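Local coordinates for tautomerase domain-containing protein (Gammaproteobacteria bacterium SG8_31, PDB 7M59), which is of unknown function but belongs to the tautomerase family of the MIF clan, small beta-alpha-beta proteins that assemble into oligomers, here six chains, at residues A[6-11]-A[56-61]; A[18-23]-A[38-43]. All coordinates share one frame; numbering follows the deposited sequence.

Contact 1: residues A[6-11]-A[56-61]; sequences DIRQGR and TLPEYT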
loop_
_atom_site.group_PDB
_atom_site.type_symbol
_atom_site.label_atom_id
_atom_site.label_comp_id
_atom_site.label_asym_id
_atom_site.label_seq_id
_atom_site.Cartn_x
_atom_site.Cartn_y
_atom_site.Cartn_z
ATOM N N ASP A 6 3.894 -5.662 6.130
ATOM C CA ASP A 6 4.573 -4.635 6.917
ATOM C C ASP A 6 4.770 -5.185 8.321
ATOM O O ASP A 6 3.824 -5.242 9.120
ATOM C CB ASP A 6 3.779 -3.336 6.935
ATOM C CG ASP A 6 3.909 -2.559 5.644
ATOM O OD1 ASP A 6 4.919 -1.828 5.481
ATOM O OD2 ASP A 6 2.992 -2.673 4.815
ATOM N N ILE A 7 6.006 -5.585 8.622
ATOM C CA ILE A 7 6.337 -6.264 9.868
ATOM C C ILE A 7 7.354 -5.436 10.642
ATOM O O ILE A 7 8.024 -4.554 10.101
ATOM C CB ILE A 7 6.868 -7.689 9.610
ATOM C CG1 ILE A 7 8.261 -7.634 8.968
ATOM C CG2 ILE A 7 5.892 -8.462 8.730
ATOM C CD1 ILE A 7 8.885 -9.034 8.749
ATOM N N ARG A 8 7.470 -5.726 11.933
ATOM C CA ARG A 8 8.465 -5.033 12.740
ATOM C C ARG A 8 9.853 -5.615 12.482
ATOM O O ARG A 8 10.008 -6.820 12.272
ATOM C CB ARG A 8 8.103 -5.113 14.223
ATOM C CG ARG A 8 6.982 -4.138 14.629
ATOM C CD ARG A 8 6.424 -4.472 16.016
ATOM N NE ARG A 8 5.900 -5.828 15.985
ATOM C CZ ARG A 8 6.055 -6.741 16.936
ATOM N NH1 ARG A 8 6.708 -6.457 18.061
ATOM N NH2 ARG A 8 5.550 -7.952 16.748
ATOM N N GLN A 9 10.857 -4.736 12.491
ATOM C CA GLN A 9 12.244 -5.118 12.263
ATOM C C GLN A 9 12.731 -6.062 13.362
ATOM O O GLN A 9 12.173 -6.116 14.459
ATOM C CB GLN A 9 13.132 -3.869 12.234
ATOM C CG GLN A 9 13.091 -3.110 13.555
ATOM C CD GLN A 9 13.734 -1.733 13.495
ATOM O OE1 GLN A 9 14.047 -1.222 12.419
ATOM N NE2 GLN A 9 13.932 -1.125 14.659
ATOM N N GLY A 10 13.790 -6.810 13.058
ATOM C CA GLY A 10 14.449 -7.643 14.057
ATOM C C GLY A 10 14.428 -9.129 13.780
ATOM O O GLY A 10 15.082 -9.890 14.515
ATOM N N ARG A 11 13.702 -9.588 12.765
ATOM C CA ARG A 11 13.701 -10.997 12.412
ATOM C C ARG A 11 14.933 -11.344 11.582
ATOM O O ARG A 11 15.520 -10.499 10.901
ATOM C CB ARG A 11 12.439 -11.357 11.628
ATOM C CG ARG A 11 11.237 -11.710 12.484
ATOM C CD ARG A 11 10.532 -10.468 13.003
ATOM N NE ARG A 11 9.362 -10.841 13.787
ATOM C CZ ARG A 11 8.354 -10.023 14.063
ATOM N NH1 ARG A 11 8.363 -8.774 13.609
ATOM N NH2 ARG A 11 7.327 -10.463 14.781
ATOM N N THR A 56 1.558 2.190 20.847
ATOM C CA THR A 56 2.742 1.768 20.119
ATOM C C THR A 56 3.056 0.299 20.401
ATOM O O THR A 56 2.909 -0.180 21.530
ATOM C CB THR A 56 3.921 2.657 20.522
ATOM O OG1 THR A 56 3.726 3.978 19.992
ATOM C CG2 THR A 56 5.200 2.117 20.012
ATOM N N LEU A 57 3.478 -0.426 19.363
ATOM C CA LEU A 57 3.901 -1.798 19.578
ATOM C C LEU A 57 5.358 -1.838 20.036
ATOM O O LEU A 57 6.149 -0.948 19.705
ATOM C CB LEU A 57 3.740 -2.619 18.299
ATOM C CG LEU A 57 2.322 -2.772 17.735
ATOM C CD1 LEU A 57 2.255 -3.895 16.699
ATOM C CD2 LEU A 57 1.293 -2.986 18.832
ATOM N N PRO A 58 5.736 -2.848 20.816
ATOM C CA PRO A 58 7.128 -2.945 21.263
ATOM C C PRO A 58 8.042 -3.401 20.135
ATOM O O PRO A 58 7.604 -3.900 19.095
ATOM C CB PRO A 58 7.065 -3.985 22.387
ATOM C CG PRO A 58 5.899 -4.837 22.040
ATOM C CD PRO A 58 4.894 -3.906 21.401
ATOM N N GLU A 59 9.340 -3.206 20.351
ATOM C CA GLU A 59 10.337 -3.731 19.430
ATOM C C GLU A 59 10.365 -5.251 19.484
ATOM O O GLU A 59 10.219 -5.853 20.553
ATOM C CB GLU A 59 11.725 -3.188 19.770
ATOM C CG GLU A 59 11.932 -1.754 19.382
ATOM C CD GLU A 59 11.912 -1.577 17.878
ATOM O OE1 GLU A 59 12.683 -2.279 17.178
ATOM O OE2 GLU A 59 11.125 -0.746 17.414
ATOM N N TYR A 60 10.552 -5.875 18.324
ATOM C CA TYR A 60 10.777 -7.310 18.257
ATOM C C TYR A 60 12.257 -7.606 18.468
ATOM O O TYR A 60 13.115 -7.045 17.777
ATOM C CB TYR A 60 10.317 -7.883 16.915
ATOM C CG TYR A 60 10.582 -9.359 16.802
ATOM C CD1 TYR A 60 11.769 -9.833 16.255
ATOM C CD2 TYR A 60 9.654 -10.287 17.271
ATOM C CE1 TYR A 60 12.020 -11.173 16.168
ATOM C CE2 TYR A 60 9.900 -11.636 17.179
ATOM C CZ TYR A 60 11.080 -12.073 16.631
ATOM O OH TYR A 60 11.340 -13.413 16.533
ATOM N N THR A 61 12.557 -8.516 19.403
ATOM C CA THR A 61 13.935 -8.887 19.705
ATOM C C THR A 61 14.261 -10.358 19.480
ATOM O O THR A 61 15.449 -10.708 19.453
ATOM C CB THR A 61 14.278 -8.542 21.163
ATOM O OG1 THR A 61 13.334 -9.179 22.033
ATOM C CG2 THR A 61 14.227 -7.042 21.385
HETATM O O HOH W 1 10.943 -4.209 16.030
HETATM O O HOH W 2 16.521 -9.004 16.998
#
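Arg11 lays its guanidinium flat on one face of the Tyr60 ring, with the two planes 16° apart, making a stacked cation-pi pair in which Arg11 CZ is 3.7 Å from the ring centroid. NE is the atom over the middle of the ring, while CZ lies by CG and CD2, and NH2 by CD2 and CE2. The Arg11 chain bends at chi2 (80°), which brings CD over the same face, where it makes a CH-pi contact beside CD1 and CE1. The guanidinium is kept from turning by bonds beyond the ring: Arg11 NH1 donates in its own plane to Arg8 O at 2.9 Å, and NE donates to Ile31 O of a second subunit. Tyr60 OH is bonded to Gln15 NE2, so the ring is held at its far end too. One edge of the ring meets the 6-11 backbone, Tyr60 CD1 lying 3.7 Å from Gly10 C.

Arg8 NH1 reaches Pro58 O at 2.9 Å along a nearly straight bond (160°), coming from above the carbonyl plane, while the Arg8 and Leu57 side chains cross at about a right angle, touching through Arg8 CD and Leu57 CB. Gln9 puts CG between its backbone N and carbonyl carbon, then extends to give NE2 to Glu59 OE1, 3.0 Å away on the syn side, though tilted out of the carboxylate plane; Glu59 OE2 takes the backbone N of Gly47. A water sits between the two backbones, donating to Gln9 O (2.8 Å) and accepting from Tyr60 N (2.9 Å).

Together these side chains fasten the C-terminal tail, which follows the small beta hairpin, alongside the loop that leads from the first strand to the helix of the tautomerase beta-alpha-beta fold.

Contact 2: residues A[18-23]-A[38-43]; sequences AMAEAI and IYVLIR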
loop_
_atom_site.group_PDB
_atom_site.type_symbol
_atom_site.label_atom_id
_atom_site.label_comp_id
_atom_site.label_asym_id
_atom_site.label_seq_id
_atom_site.Cartn_x
_atom_site.Cartn_y
_atom_site.Cartn_z
ATOM N N ALA A 18 10.998 -17.890 5.581
ATOM C CA ALA A 18 9.980 -18.843 6.010
ATOM C C ALA A 18 8.589 -18.233 5.931
ATOM O O ALA A 18 7.637 -18.893 5.500
ATOM C CB ALA A 18 10.267 -19.311 7.437
ATOM N N MET A 19 8.454 -16.972 6.343
ATOM C CA MET A 19 7.156 -16.312 6.260
ATOM C C MET A 19 6.706 -16.173 4.814
ATOM O O MET A 19 5.545 -16.446 4.488
ATOM C CB MET A 19 7.210 -14.939 6.929
ATOM C CG MET A 19 5.852 -14.242 6.953
ATOM S SD MET A 19 5.928 -12.523 7.480
ATOM C CE MET A 19 6.768 -11.737 6.110
ATOM N N ALA A 20 7.611 -15.734 3.936
ATOM C CA ALA A 20 7.235 -15.522 2.541
ATOM C C ALA A 20 6.826 -16.833 1.884
ATOM O O ALA A 20 5.848 -16.884 1.129
ATOM C CB ALA A 20 8.394 -14.872 1.783
ATOM N N GLU A 21 7.554 -17.913 2.176
ATOM C CA GLU A 21 7.202 -19.213 1.614
ATOM C C GLU A 21 5.872 -19.717 2.158
ATOM O O GLU A 21 5.041 -20.235 1.403
ATOM C CB GLU A 21 8.324 -20.213 1.896
ATOM C CG GLU A 21 9.576 -19.905 1.103
ATOM C CD GLU A 21 10.750 -20.803 1.454
ATOM O OE1 GLU A 21 10.621 -21.614 2.395
ATOM O OE2 GLU A 21 11.806 -20.669 0.797
ATOM N N ALA A 22 5.647 -19.571 3.464
ATOM C CA ALA A 22 4.398 -20.038 4.056
ATOM C C ALA A 22 3.204 -19.248 3.530
ATOM O O ALA A 22 2.131 -19.815 3.301
ATOM C CB ALA A 22 4.475 -19.941 5.576
ATOM N N ILE A 23 3.373 -17.938 3.335
ATOM C CA ILE A 23 2.294 -17.141 2.751
ATOM C C ILE A 23 2.036 -17.562 1.312
ATOM O O ILE A 23 0.883 -17.650 0.874
ATOM C CB ILE A 23 2.615 -15.639 2.860
ATOM C CG1 ILE A 23 2.461 -15.188 4.312
ATOM C CG2 ILE A 23 1.694 -14.830 1.943
ATOM C CD1 ILE A 23 2.950 -13.756 4.595
ATOM N N ILE A 38 2.142 -15.190 -7.755
ATOM C CA ILE A 38 2.200 -14.664 -6.393
ATOM C C ILE A 38 3.465 -13.830 -6.223
ATOM O O ILE A 38 4.562 -14.241 -6.624
ATOM C CB ILE A 38 2.141 -15.800 -5.361
ATOM C CG1 ILE A 38 0.804 -16.541 -5.468
ATOM C CG2 ILE A 38 2.340 -15.250 -3.958
ATOM C CD1 ILE A 38 0.722 -17.784 -4.607
ATOM N N TYR A 39 3.315 -12.649 -5.623
ATOM C CA TYR A 39 4.438 -11.764 -5.337
ATOM C C TYR A 39 4.275 -11.315 -3.890
ATOM O O TYR A 39 3.296 -10.638 -3.557
ATOM C CB TYR A 39 4.447 -10.581 -6.307
ATOM C CG TYR A 39 5.716 -9.751 -6.425
ATOM C CD1 TYR A 39 6.164 -9.336 -7.675
ATOM C CD2 TYR A 39 6.424 -9.316 -5.298
ATOM C CE1 TYR A 39 7.295 -8.542 -7.810
ATOM C CE2 TYR A 39 7.565 -8.521 -5.429
ATOM C CZ TYR A 39 7.986 -8.139 -6.691
ATOM O OH TYR A 39 9.094 -7.342 -6.849
ATOM N N VAL A 40 5.195 -11.740 -3.027
ATOM C CA VAL A 40 5.215 -11.347 -1.622
ATOM C C VAL A 40 6.277 -10.274 -1.443
ATOM O O VAL A 40 7.409 -10.418 -1.920
ATOM C CB VAL A 40 5.488 -12.547 -0.702
ATOM C CG1 VAL A 40 5.532 -12.098 0.747
ATOM C CG2 VAL A 40 4.421 -13.610 -0.896
ATOM N N LEU A 41 5.916 -9.198 -0.759
ATOM C CA LEU A 41 6.815 -8.077 -0.535
ATOM C C LEU A 41 6.863 -7.800 0.959
ATOM O O LEU A 41 5.815 -7.644 1.589
ATOM C CB LEU A 41 6.336 -6.841 -1.304
ATOM C CG LEU A 41 7.125 -5.571 -1.008
ATOM C CD1 LEU A 41 8.527 -5.699 -1.607
ATOM C CD2 LEU A 41 6.384 -4.399 -1.601
ATOM N N ILE A 42 8.070 -7.751 1.525
ATOM C CA ILE A 42 8.264 -7.556 2.957
ATOM C C ILE A 42 8.873 -6.181 3.188
ATOM O O ILE A 42 9.864 -5.814 2.542
ATOM C CB ILE A 42 9.171 -8.643 3.557
ATOM C CG1 ILE A 42 8.556 -10.031 3.345
ATOM C CG2 ILE A 42 9.408 -8.357 5.037
ATOM C CD1 ILE A 42 9.548 -11.175 3.601
ATOM N N ARG A 43 8.291 -5.422 4.112
ATOM C CA ARG A 43 8.856 -4.154 4.554
ATOM C C ARG A 43 8.978 -4.176 6.069
ATOM O O ARG A 43 8.030 -4.563 6.758
ATOM C CB ARG A 43 7.979 -2.967 4.127
ATOM C CG ARG A 43 7.982 -2.692 2.628
ATOM C CD ARG A 43 7.124 -1.455 2.294
ATOM N NE ARG A 43 5.714 -1.708 2.597
ATOM C CZ ARG A 43 4.771 -1.948 1.686
ATOM N NH1 ARG A 43 5.050 -1.944 0.378
ATOM N NH2 ARG A 43 3.526 -2.187 2.084
#
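Val40 and Ile42 point from their strand into the helix residues Met19, Ala20 and Ile23, joining the helix and second strand of a beta-alpha-beta unit in which strand 2-8 is the parallel neighbour of 39-45. The short helix and strand segments run roughly antiparallel, at 149°, with axes 9.1 Å apart at closest approach. The side chains meet through apolar atoms, with no hydrogen bond between the segments, and all five residues that touch are buried.

At the start of the strand side, Ile38 faces the helix but meets it further along, at Thr24 and Val27. Val40 carries the middle and spreads its two methyls: CG1, anti to the backbone N, lies against Ala20 CB at 4.1 Å, whereas CG2 goes to Ile23 CG2, also at 4.1 Å. Leu41 turns to the other side of the sheet and packs on Asp6 of a neighbouring subunit, so the Val40 and Ile42 side chains face the helix while that of Leu41 faces that subunit. Ile42 brings its CD1 4.3 Å from Ala20 CB. Met19 then meets it tip to tip: the chain is extended as far as SD and bends at chi3 (69°), setting its terminal methyl CE 3.7 Å from Ile42 CG1.

In the fold
The centres of the two contacts lie about 17 Å apart in one 64-residue chain. Along the sequence, contact 1 is closed by the first strand's end and the tail, and contact 2 falls wholly between its halves, formed by helix 13-31 and strand 39-45. Strands 2-8 and 39-45 are parallel neighbours, so one sheet serves both. Direct bridges link them: Asp6 OD2 pairs with Arg43 NH2 at 2.8 Å in a salt bridge, and Ile7 packs on Ile42 and Met19. Contact 2 holds the helix on the sheet, contact 1 lays the tail beside the end of strand 2-8 and the loop that follows, and both touch the same second subunit.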